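Local coordinates for protein beta-galactosidase (Bacillus circulans, PDB 4MAD) that probably hydrolyses terminal non-reducing beta-D-galactose residues of beta-D-galactosides, as a member of glycoside hydrolase family 35, at residues K129-N134 against Q179-Y184; P154-N159 against G194-F199; I351-F356 against D527-L532; N543-G548 against A563-E568. All coordinates share one frame; numbering follows the deposited sequence.

How the contacts relate
Contacts 1 and 2 belong to the (beta/alpha)8 barrel, contacts 3 and 4 to an antiparallel beta region later in the chain. The first two interleave in sequence, and helix 179-192 of contact 1 runs on to strand 197-202 of contact 2; their centres are 23 Å apart, nearest atoms about 8 Å. Contacts 3 and 4 reach one eight-stranded sheet, with centres 12 Å apart, and touch where D527 OD1 meets A563 N at 2.9 Å and I530 CD1 meets L547 CD1 at 3.7 Å. Contact 1 approaches the catalytic centre: the R131 side chain lies about 6 Å from that of E171, the predicted proton donor, whereas contacts 2, 3 and 4 lie away from the annotated sites.

Contact 1 (K129-N134 against Q179-Y184); sequences KLRCFN and QKYLQY
Van der Waals and ring contacts join the loop 129-134 to the first turns of helix 179-192 in the (beta/alpha)8 barrel, beside E171, the predicted proton donor. Two rings carry most of it. The F133 ring, its CG anti to the backbone N (chi1 -163°), receives the K180 chain obliquely over one face: K180 CE is 3.9 Å from the F133 ring centroid and 27° off the normal, a CH-pi contact. At the edge of this ring F133 CE1 meets Y184 CB at 4.0 Å. The Y181 ring instead turns a face to the backbone of the loop, so that the R131-C132 peptide lies across it; Y181 CE2 approaches R131 C to 3.5 Å. Polar groups are settled by third parties. D178 uses one carboxylate oxygen for F133 N and the other for Y181 N, tying the two backbones together, while E169 takes both R131, through a salt bridge, and the hydroxyl of Y181. The loop is bent sharply at F133, the centre of an inverse gamma turn closed by a weak bond from N134 N to C132 O of 2.7 Å. Helix 135-152, which follows directly on the loop, completes the packing: its L138 touches both F133 and Y184, and its D142 bonds Y184 OH.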
# COMPACT_ATOMS: atom_id res chain seq x y z
N LYS A 129 0.45 -17.36 14.43
CA LYS A 129 1.70 -17.29 13.73
C LYS A 129 1.39 -17.14 12.26
O LYS A 129 0.57 -17.83 11.77
CB LYS A 129 2.52 -18.53 13.98
CG LYS A 129 2.96 -18.66 15.39
CD LYS A 129 3.99 -17.69 15.77
CE LYS A 129 4.18 -17.74 17.24
NZ LYS A 129 5.39 -17.11 17.74
N LEU A 130 2.03 -16.19 11.62
CA LEU A 130 1.72 -15.87 10.23
C LEU A 130 2.41 -16.72 9.17
O LEU A 130 3.54 -17.00 9.27
CB LEU A 130 1.96 -14.38 9.97
CG LEU A 130 1.31 -13.42 10.94
CD1 LEU A 130 1.73 -12.04 10.75
CD2 LEU A 130 -0.12 -13.53 10.90
N ARG A 131 1.68 -17.04 8.12
CA ARG A 131 2.26 -17.70 6.97
C ARG A 131 2.96 -19.01 7.26
O ARG A 131 3.99 -19.29 6.76
CB ARG A 131 3.15 -16.75 6.15
CG ARG A 131 2.46 -15.56 5.64
CD ARG A 131 3.38 -14.59 4.96
NE ARG A 131 3.73 -14.95 3.61
CZ ARG A 131 4.72 -14.38 2.95
NH1 ARG A 131 5.41 -13.44 3.52
NH2 ARG A 131 4.98 -14.73 1.71
N CYS A 132 2.32 -19.79 8.11
CA CYS A 132 2.73 -21.12 8.43
C CYS A 132 1.53 -21.95 8.85
O CYS A 132 0.46 -21.45 8.95
CB CYS A 132 3.83 -21.16 9.46
SG CYS A 132 3.28 -20.59 11.02
N PHE A 133 1.75 -23.20 9.13
CA PHE A 133 0.65 -24.09 9.39
C PHE A 133 0.15 -23.90 10.83
O PHE A 133 0.36 -24.71 11.69
CB PHE A 133 1.03 -25.55 9.13
CG PHE A 133 -0.12 -26.44 8.99
CD1 PHE A 133 -0.98 -26.32 7.95
CD2 PHE A 133 -0.38 -27.42 9.92
CE1 PHE A 133 -2.03 -27.11 7.82
CE2 PHE A 133 -1.44 -28.21 9.80
CZ PHE A 133 -2.28 -28.05 8.73
N ASN A 134 -0.57 -22.82 11.03
CA ASN A 134 -1.05 -22.37 12.34
C ASN A 134 -2.56 -22.30 12.42
O ASN A 134 -3.14 -21.63 11.68
CB ASN A 134 -0.47 -20.99 12.60
CG ASN A 134 -0.93 -20.36 13.88
OD1 ASN A 134 -0.42 -20.66 14.91
ND2 ASN A 134 -1.81 -19.44 13.79
N GLN A 179 5.61 -26.45 4.02
CA GLN A 179 4.93 -27.18 2.98
C GLN A 179 3.51 -27.56 3.33
O GLN A 179 2.65 -27.53 2.52
CB GLN A 179 5.81 -28.29 2.38
CG GLN A 179 5.25 -28.99 1.17
CD GLN A 179 5.35 -28.25 -0.13
OE1 GLN A 179 6.13 -27.32 -0.28
NE2 GLN A 179 4.58 -28.68 -1.08
N LYS A 180 3.28 -27.88 4.59
CA LYS A 180 1.95 -28.19 4.99
C LYS A 180 1.06 -26.98 4.78
O LYS A 180 -0.04 -27.12 4.38
CB LYS A 180 1.90 -28.60 6.45
CG LYS A 180 2.20 -30.02 6.71
CD LYS A 180 1.80 -30.46 8.11
CE LYS A 180 0.31 -30.74 8.23
NZ LYS A 180 -0.10 -32.18 8.17
N TYR A 181 1.56 -25.82 5.12
CA TYR A 181 0.80 -24.60 4.89
C TYR A 181 0.52 -24.37 3.40
O TYR A 181 -0.58 -24.09 3.04
CB TYR A 181 1.61 -23.42 5.38
CG TYR A 181 1.16 -22.03 4.95
CD1 TYR A 181 -0.13 -21.64 5.05
CD2 TYR A 181 2.04 -21.12 4.49
CE1 TYR A 181 -0.51 -20.38 4.67
CE2 TYR A 181 1.66 -19.89 4.10
CZ TYR A 181 0.39 -19.51 4.20
OH TYR A 181 0.06 -18.28 3.83
N LEU A 182 1.53 -24.52 2.56
CA LEU A 182 1.33 -24.30 1.15
C LEU A 182 0.32 -25.29 0.56
O LEU A 182 -0.51 -24.94 -0.21
CB LEU A 182 2.64 -24.41 0.41
CG LEU A 182 3.66 -23.32 0.65
CD1 LEU A 182 4.96 -23.59 -0.07
CD2 LEU A 182 3.13 -22.02 0.27
N GLN A 183 0.42 -26.53 0.97
CA GLN A 183 -0.49 -27.55 0.54
C GLN A 183 -1.89 -27.29 0.99
O GLN A 183 -2.80 -27.48 0.27
CB GLN A 183 0.01 -28.95 0.90
CG GLN A 183 1.26 -29.31 0.16
CD GLN A 183 1.69 -30.71 0.31
OE1 GLN A 183 0.95 -31.53 0.71
NE2 GLN A 183 2.94 -30.98 0.02
N TYR A 184 -2.03 -26.83 2.20
CA TYR A 184 -3.34 -26.51 2.66
C TYR A 184 -3.94 -25.35 1.87
O TYR A 184 -5.09 -25.34 1.53
CB TYR A 184 -3.26 -26.15 4.11
CG TYR A 184 -4.60 -25.89 4.70
CD1 TYR A 184 -5.32 -26.91 5.25
CD2 TYR A 184 -5.14 -24.65 4.67
CE1 TYR A 184 -6.54 -26.69 5.77
CE2 TYR A 184 -6.36 -24.41 5.22
CZ TYR A 184 -7.07 -25.44 5.76
OH TYR A 184 -8.31 -25.25 6.30

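Contact 2 (P154-N159 against G194-F199); sequences PLLSSN and GNELLF
The E196 side chain is folded back on its own loop and reaches into the turn 156-158. With CG anti to the carbonyl carbon and a bend at chi2 (73°), its two carboxylate oxygens are given different tasks. OE1 stays within the loop and accepts from G194 N at 2.9 Å. OE2 crosses: S158 OG donates to it over 2.7 Å on the syn lone pair, and S158 N meets E196 OE2 nearly along the C-O axis at 2.9 Å, with 150° at the hydrogen. S158 can offer both groups to one oxygen because OG sits between its backbone N and carbonyl carbon (chi1 62°). L156 lies across the carboxylate at about a right angle, L156 CB being 3.4 Å from E196 OE2. Packing is close at G194, where a beta carbon would fall 2.1 Å from S158 OG. An alanine in place of E196 would probably loosen the junction, since G194 N would lose its acceptor OE1, and S158 N and OG the oxygen OE2 that they share. The two loops lead into strands 163-167 and 197-202, adjacent parallel strands, so the arrangement joins successive beta-alpha units at the N-terminal strand ends of a TIM barrel, the end away from the catalytic one in this fold.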
# COMPACT_ATOMS: atom_id res chain seq x y z
N PRO A 154 -18.31 -16.24 -10.05
CA PRO A 154 -18.98 -15.97 -11.31
C PRO A 154 -17.98 -15.51 -12.35
O PRO A 154 -18.30 -15.51 -13.51
CB PRO A 154 -19.87 -14.81 -10.97
CG PRO A 154 -20.09 -14.91 -9.63
CD PRO A 154 -18.84 -15.38 -9.02
N LEU A 155 -16.82 -15.05 -11.91
CA LEU A 155 -15.83 -14.45 -12.80
C LEU A 155 -14.74 -15.37 -13.31
O LEU A 155 -13.96 -15.01 -14.15
CB LEU A 155 -15.25 -13.19 -12.18
CG LEU A 155 -16.19 -12.05 -11.88
CD1 LEU A 155 -15.50 -11.08 -11.01
CD2 LEU A 155 -16.72 -11.41 -13.15
N LEU A 156 -14.76 -16.59 -12.82
CA LEU A 156 -13.86 -17.62 -13.26
C LEU A 156 -14.10 -18.02 -14.71
O LEU A 156 -15.19 -18.07 -15.17
CB LEU A 156 -13.93 -18.81 -12.33
CG LEU A 156 -13.64 -18.57 -10.87
CD1 LEU A 156 -14.07 -19.74 -10.07
CD2 LEU A 156 -12.18 -18.26 -10.61
N SER A 157 -13.04 -18.33 -15.41
CA SER A 157 -13.16 -18.73 -16.77
C SER A 157 -14.04 -19.97 -16.89
O SER A 157 -14.78 -20.10 -17.82
CB SER A 157 -11.83 -18.95 -17.42
OG SER A 157 -11.15 -20.01 -16.85
N SER A 158 -13.99 -20.82 -15.89
CA SER A 158 -14.77 -22.04 -15.84
C SER A 158 -16.26 -21.75 -15.73
O SER A 158 -17.07 -22.62 -15.85
CB SER A 158 -14.29 -23.02 -14.79
OG SER A 158 -14.37 -22.50 -13.52
N ASN A 159 -16.59 -20.52 -15.46
CA ASN A 159 -17.92 -20.04 -15.41
C ASN A 159 -18.20 -18.98 -16.46
O ASN A 159 -19.18 -18.32 -16.40
CB ASN A 159 -18.24 -19.52 -14.02
CG ASN A 159 -18.28 -20.60 -13.02
OD1 ASN A 159 -18.55 -21.72 -13.35
ND2 ASN A 159 -17.95 -20.30 -11.83
N GLY A 194 -12.54 -23.44 -9.98
CA GLY A 194 -12.80 -24.46 -10.97
C GLY A 194 -11.50 -25.07 -11.42
O GLY A 194 -10.65 -25.35 -10.65
N ASN A 195 -11.35 -25.21 -12.71
CA ASN A 195 -10.14 -25.76 -13.29
C ASN A 195 -9.13 -24.72 -13.73
O ASN A 195 -8.34 -24.99 -14.53
CB ASN A 195 -10.45 -26.70 -14.45
CG ASN A 195 -11.18 -26.04 -15.53
OD1 ASN A 195 -11.26 -24.86 -15.60
ND2 ASN A 195 -11.72 -26.82 -16.42
N GLU A 196 -9.18 -23.54 -13.17
CA GLU A 196 -8.26 -22.49 -13.53
C GLU A 196 -6.85 -22.88 -13.15
O GLU A 196 -6.66 -23.66 -12.29
CB GLU A 196 -8.65 -21.19 -12.85
CG GLU A 196 -9.88 -20.53 -13.37
CD GLU A 196 -11.17 -21.22 -13.00
OE1 GLU A 196 -11.28 -21.77 -11.93
OE2 GLU A 196 -12.05 -21.21 -13.81
N LEU A 197 -5.87 -22.36 -13.86
CA LEU A 197 -4.50 -22.68 -13.58
C LEU A 197 -4.06 -22.02 -12.26
O LEU A 197 -4.23 -20.86 -12.09
CB LEU A 197 -3.60 -22.24 -14.73
CG LEU A 197 -2.13 -22.46 -14.47
CD1 LEU A 197 -1.75 -23.83 -14.19
CD2 LEU A 197 -1.31 -21.93 -15.51
N LEU A 198 -3.49 -22.80 -11.36
CA LEU A 198 -2.94 -22.32 -10.11
C LEU A 198 -1.43 -22.28 -10.17
O LEU A 198 -0.85 -23.12 -10.73
CB LEU A 198 -3.33 -23.25 -8.97
CG LEU A 198 -4.80 -23.40 -8.63
CD1 LEU A 198 -5.02 -24.10 -7.30
CD2 LEU A 198 -5.49 -22.13 -8.66
N PHE A 199 -0.82 -21.28 -9.61
CA PHE A 199 0.61 -21.18 -9.77
C PHE A 199 1.18 -20.44 -8.60
O PHE A 199 0.48 -19.82 -7.94
CB PHE A 199 0.94 -20.46 -11.08
CG PHE A 199 0.53 -19.05 -11.10
CD1 PHE A 199 1.33 -18.08 -10.62
CD2 PHE A 199 -0.70 -18.68 -11.59
CE1 PHE A 199 0.92 -16.78 -10.62
CE2 PHE A 199 -1.09 -17.37 -11.61
CZ PHE A 199 -0.31 -16.45 -11.12

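Contact 3 (I351-F356 against D527-L532); sequences IPKRLF and DTFIDL
A single beta bridge between K353 and D527, hydrogen-bonded in the parallel pattern, ties the segment leading into strand 357-366 to D527, next to strand 528-531; both strands belong to the eight-stranded, otherwise antiparallel sheet. The touching parts diverge by 49°, consistent with a bridge that does not extend further. Its stronger half is R354 N to D527 O, 3.0 Å, straight at the hydrogen (164°) and almost along the C=O axis. The other half, D527 N to P352 O, is weak at 3.3 Å. A water makes up for this, donating to P352 O at 2.7 Å and accepting from D527 N, so that each of these backbone atoms has a second partner. The K353 chain, bent at chi2 and chi4, runs alongside D527, and its ammonium serves two acceptors: I351 O at 2.8 Å, from above the carbonyl plane, and D527 OD2 at 3.1 Å, a salt bridge on the anti lone pair. D527 OD1 is taken by Y47 OH and A563 N, so both carboxylate oxygens are satisfied. An alanine in place of K353 would remove the ammonium shared by I351 O and D527 OD2, and would probably leave the charge of D527 less well balanced, although the backbone bonds of the beta bridge could remain. R354 NH1 turns back to bond its neighbour K353 O. T528 OG1 lies 3.0 Å from R354 O, but V588 O competes for its proton. Beside it, F356 presents a ring edge, with F356 CD2 3.8 Å from T528 OG1.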
# COMPACT_ATOMS: atom_id res chain seq x y z
N ILE A 351 -6.80 12.70 -19.94
CA ILE A 351 -7.57 13.28 -18.87
C ILE A 351 -6.94 14.59 -18.47
O ILE A 351 -5.82 14.66 -18.12
CB ILE A 351 -7.66 12.34 -17.69
CG1 ILE A 351 -8.45 11.11 -18.09
CG2 ILE A 351 -8.32 12.98 -16.57
CD1 ILE A 351 -8.36 9.98 -17.16
N PRO A 352 -7.71 15.66 -18.54
CA PRO A 352 -7.14 16.96 -18.31
C PRO A 352 -6.58 17.13 -16.90
O PRO A 352 -7.11 16.62 -15.99
CB PRO A 352 -8.32 17.89 -18.51
CG PRO A 352 -9.18 17.20 -19.39
CD PRO A 352 -9.07 15.76 -19.08
N LYS A 353 -5.48 17.85 -16.82
CA LYS A 353 -4.89 18.32 -15.57
C LYS A 353 -4.96 19.85 -15.50
O LYS A 353 -4.72 20.48 -16.45
CB LYS A 353 -3.45 17.86 -15.48
CG LYS A 353 -3.33 16.42 -15.03
CD LYS A 353 -2.72 15.56 -16.00
CE LYS A 353 -3.00 14.02 -15.76
NZ LYS A 353 -4.46 13.53 -15.91
N ARG A 354 -5.30 20.40 -14.34
CA ARG A 354 -5.43 21.84 -14.16
C ARG A 354 -4.69 22.32 -12.94
O ARG A 354 -4.51 21.57 -12.02
CB ARG A 354 -6.88 22.23 -14.04
CG ARG A 354 -7.67 21.94 -15.27
CD ARG A 354 -7.20 22.79 -16.40
NE ARG A 354 -8.01 22.64 -17.60
CZ ARG A 354 -7.63 21.93 -18.63
NH1 ARG A 354 -6.49 21.35 -18.62
NH2 ARG A 354 -8.42 21.82 -19.67
N LEU A 355 -4.21 23.55 -12.96
CA LEU A 355 -3.78 24.21 -11.75
C LEU A 355 -5.01 24.88 -11.17
O LEU A 355 -5.81 25.33 -11.90
CB LEU A 355 -2.82 25.34 -11.99
CG LEU A 355 -1.52 25.29 -12.70
CD1 LEU A 355 -1.77 25.49 -14.10
CD2 LEU A 355 -0.67 26.33 -12.20
N PHE A 356 -5.10 24.95 -9.87
CA PHE A 356 -6.17 25.68 -9.24
C PHE A 356 -5.69 26.81 -8.35
O PHE A 356 -6.47 27.49 -7.79
CB PHE A 356 -7.11 24.76 -8.50
CG PHE A 356 -7.98 23.91 -9.38
CD1 PHE A 356 -9.17 24.39 -9.86
CD2 PHE A 356 -7.67 22.63 -9.64
CE1 PHE A 356 -9.95 23.62 -10.60
CE2 PHE A 356 -8.46 21.86 -10.39
CZ PHE A 356 -9.60 22.34 -10.87
N ASP A 527 -8.13 16.73 -12.83
CA ASP A 527 -7.06 16.19 -12.02
C ASP A 527 -6.13 17.30 -11.65
O ASP A 527 -5.98 18.20 -12.35
CB ASP A 527 -6.27 15.12 -12.75
CG ASP A 527 -6.99 13.81 -12.89
OD1 ASP A 527 -8.05 13.61 -12.33
OD2 ASP A 527 -6.47 13.00 -13.61
N THR A 528 -5.54 17.21 -10.49
CA THR A 528 -4.66 18.24 -10.01
C THR A 528 -3.72 17.71 -8.94
O THR A 528 -3.87 16.61 -8.52
CB THR A 528 -5.42 19.48 -9.49
OG1 THR A 528 -4.53 20.54 -9.24
CG2 THR A 528 -6.15 19.16 -8.25
N PHE A 529 -2.77 18.53 -8.54
CA PHE A 529 -1.78 18.13 -7.56
C PHE A 529 -1.55 19.22 -6.54
O PHE A 529 -1.46 20.34 -6.88
CB PHE A 529 -0.48 17.78 -8.24
CG PHE A 529 -0.63 16.83 -9.40
CD1 PHE A 529 -0.39 15.48 -9.25
CD2 PHE A 529 -0.99 17.27 -10.65
CE1 PHE A 529 -0.52 14.64 -10.27
CE2 PHE A 529 -1.09 16.39 -11.67
CZ PHE A 529 -0.88 15.08 -11.46
N ILE A 530 -1.47 18.84 -5.28
CA ILE A 530 -1.19 19.77 -4.22
C ILE A 530 0.30 19.83 -3.88
O ILE A 530 0.87 18.87 -3.52
CB ILE A 530 -1.95 19.40 -2.92
CG1 ILE A 530 -3.44 19.28 -3.17
CG2 ILE A 530 -1.74 20.42 -1.91
CD1 ILE A 530 -4.24 18.97 -1.94
N ASP A 531 0.89 21.00 -3.99
CA ASP A 531 2.29 21.21 -3.74
C ASP A 531 2.52 21.50 -2.28
O ASP A 531 2.09 22.48 -1.82
CB ASP A 531 2.80 22.40 -4.51
CG ASP A 531 4.16 22.83 -4.09
OD1 ASP A 531 4.91 22.08 -3.53
OD2 ASP A 531 4.48 23.98 -4.33
N LEU A 532 3.15 20.57 -1.60
CA LEU A 532 3.31 20.61 -0.17
C LEU A 532 4.73 20.83 0.27
O LEU A 532 5.06 20.60 1.39
CB LEU A 532 2.81 19.33 0.43
CG LEU A 532 1.30 19.18 0.32
CD1 LEU A 532 0.82 17.84 0.00
CD2 LEU A 532 0.58 19.81 1.45
O HOH W 1 -9.67 16.03 -15.58

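Contact 4 (N543-G548 against A563-E568); sequences NGHHLG and APFLQE
The best-held polar atom within the two segments is the carbonyl oxygen of A563, gripped by one backbone bond: L566 N donates to A563 O over 2.9 Å and closes the short 3-10 turn 563-565. That turn packs against a two-residue beta hairpin joining strands 537-542 and 545-551, part of the family's galactose-binding domain. N543 (phi/psi 52/35°) and G544, both in the left-handed region, have the backbone angles of the central residues of a type I' turn. What joins turn and hairpin is chiefly aromatic. The rings of H545 and F565 form an offset stack, centroids 4.0 Å apart and planes only 4° from parallel. Their closest atoms are H545 CG and F565 CD1, at 3.5 Å. H545 CB itself stands over the middle of the benzene ring, 3.6 Å from the F565 centroid, in a CH-pi contact, while the imidazole is displaced toward the CD1 side. Because chi2 of F565 is close to zero, its CA lies almost in the ring plane on that same side, and the imidazole extends over it: H545 CD2 is 3.8 Å from F565 CA. N543 rests on the backbone next to the stack, with N543 CB 3.6 Å from F565 O. L547, which also packs on V540 and V561, meets the phenyl ring from another direction: a methyl lies at its edge, L547 CD2 being 3.7 Å from F565 CD2.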
# COMPACT_ATOMS: atom_id res chain seq x y z
N ASN A 543 -12.52 17.08 0.44
CA ASN A 543 -13.87 16.64 0.55
C ASN A 543 -13.97 15.34 1.34
O ASN A 543 -14.80 14.53 1.07
CB ASN A 543 -14.56 16.54 -0.81
CG ASN A 543 -14.64 17.88 -1.51
OD1 ASN A 543 -14.29 17.99 -2.63
ND2 ASN A 543 -15.03 18.89 -0.82
N GLY A 544 -13.12 15.19 2.33
CA GLY A 544 -13.13 14.02 3.17
C GLY A 544 -12.33 12.85 2.65
O GLY A 544 -12.15 11.89 3.34
N HIS A 545 -11.78 13.01 1.47
CA HIS A 545 -11.00 11.98 0.84
C HIS A 545 -9.56 12.12 1.29
O HIS A 545 -8.96 13.10 1.07
CB HIS A 545 -11.06 12.11 -0.64
CG HIS A 545 -12.41 11.86 -1.22
ND1 HIS A 545 -12.94 10.61 -1.32
CD2 HIS A 545 -13.32 12.70 -1.73
CE1 HIS A 545 -14.13 10.69 -1.88
NE2 HIS A 545 -14.38 11.96 -2.11
N HIS A 546 -9.04 11.07 1.88
CA HIS A 546 -7.70 11.09 2.45
C HIS A 546 -6.69 10.82 1.33
O HIS A 546 -6.61 9.76 0.85
CB HIS A 546 -7.56 10.02 3.54
CG HIS A 546 -6.24 10.03 4.23
ND1 HIS A 546 -6.02 9.44 5.45
CD2 HIS A 546 -5.09 10.62 3.89
CE1 HIS A 546 -4.77 9.64 5.81
NE2 HIS A 546 -4.19 10.37 4.88
N LEU A 547 -5.96 11.84 0.95
CA LEU A 547 -5.00 11.77 -0.13
C LEU A 547 -3.80 10.90 0.14
O LEU A 547 -3.19 10.45 -0.76
CB LEU A 547 -4.51 13.14 -0.51
CG LEU A 547 -5.51 14.14 -1.07
CD1 LEU A 547 -4.82 15.35 -1.53
CD2 LEU A 547 -6.39 13.57 -2.14
N GLY A 548 -3.43 10.80 1.39
CA GLY A 548 -2.15 10.25 1.73
C GLY A 548 -1.30 11.16 2.57
O GLY A 548 -1.77 12.09 3.09
N ALA A 563 -9.80 13.83 -10.06
CA ALA A 563 -10.91 14.73 -10.23
C ALA A 563 -12.16 14.31 -9.44
O ALA A 563 -12.87 15.15 -8.98
CB ALA A 563 -11.24 14.85 -11.64
N PRO A 564 -12.41 13.03 -9.30
CA PRO A 564 -13.64 12.57 -8.63
C PRO A 564 -13.76 12.99 -7.18
O PRO A 564 -14.82 13.00 -6.66
CB PRO A 564 -13.54 11.09 -8.75
CG PRO A 564 -12.89 10.90 -10.06
CD PRO A 564 -11.83 11.94 -10.09
N PHE A 565 -12.63 13.27 -6.56
CA PHE A 565 -12.56 13.79 -5.24
C PHE A 565 -13.13 15.23 -5.14
O PHE A 565 -13.52 15.66 -4.11
CB PHE A 565 -11.13 13.73 -4.74
CG PHE A 565 -10.65 12.33 -4.37
CD1 PHE A 565 -11.43 11.23 -4.51
CD2 PHE A 565 -9.39 12.15 -3.87
CE1 PHE A 565 -10.97 10.01 -4.18
CE2 PHE A 565 -8.95 10.96 -3.53
CZ PHE A 565 -9.73 9.88 -3.69
N LEU A 566 -13.03 15.97 -6.23
CA LEU A 566 -13.52 17.32 -6.39
C LEU A 566 -14.99 17.46 -6.87
O LEU A 566 -15.56 16.54 -7.38
CB LEU A 566 -12.63 18.09 -7.37
CG LEU A 566 -11.17 18.33 -7.01
CD1 LEU A 566 -10.33 18.92 -8.09
CD2 LEU A 566 -11.08 19.12 -5.79
N GLN A 567 -15.54 18.63 -6.64
CA GLN A 567 -16.85 18.99 -7.10
C GLN A 567 -16.90 20.43 -7.54
O GLN A 567 -16.11 21.24 -7.14
CB GLN A 567 -17.91 18.72 -6.06
CG GLN A 567 -17.86 19.61 -4.87
CD GLN A 567 -18.69 19.04 -3.74
OE1 GLN A 567 -18.47 17.93 -3.32
NE2 GLN A 567 -19.64 19.78 -3.28
N GLU A 568 -17.85 20.72 -8.41
CA GLU A 568 -18.02 22.09 -8.84
C GLU A 568 -18.41 22.90 -7.67
O GLU A 568 -19.21 22.50 -6.92
CB GLU A 568 -19.09 22.20 -9.92
CG GLU A 568 -18.49 22.03 -11.29
CD GLU A 568 -19.49 21.66 -12.37
OE1 GLU A 568 -20.67 22.01 -12.24
OE2 GLU A 568 -19.06 21.03 -13.36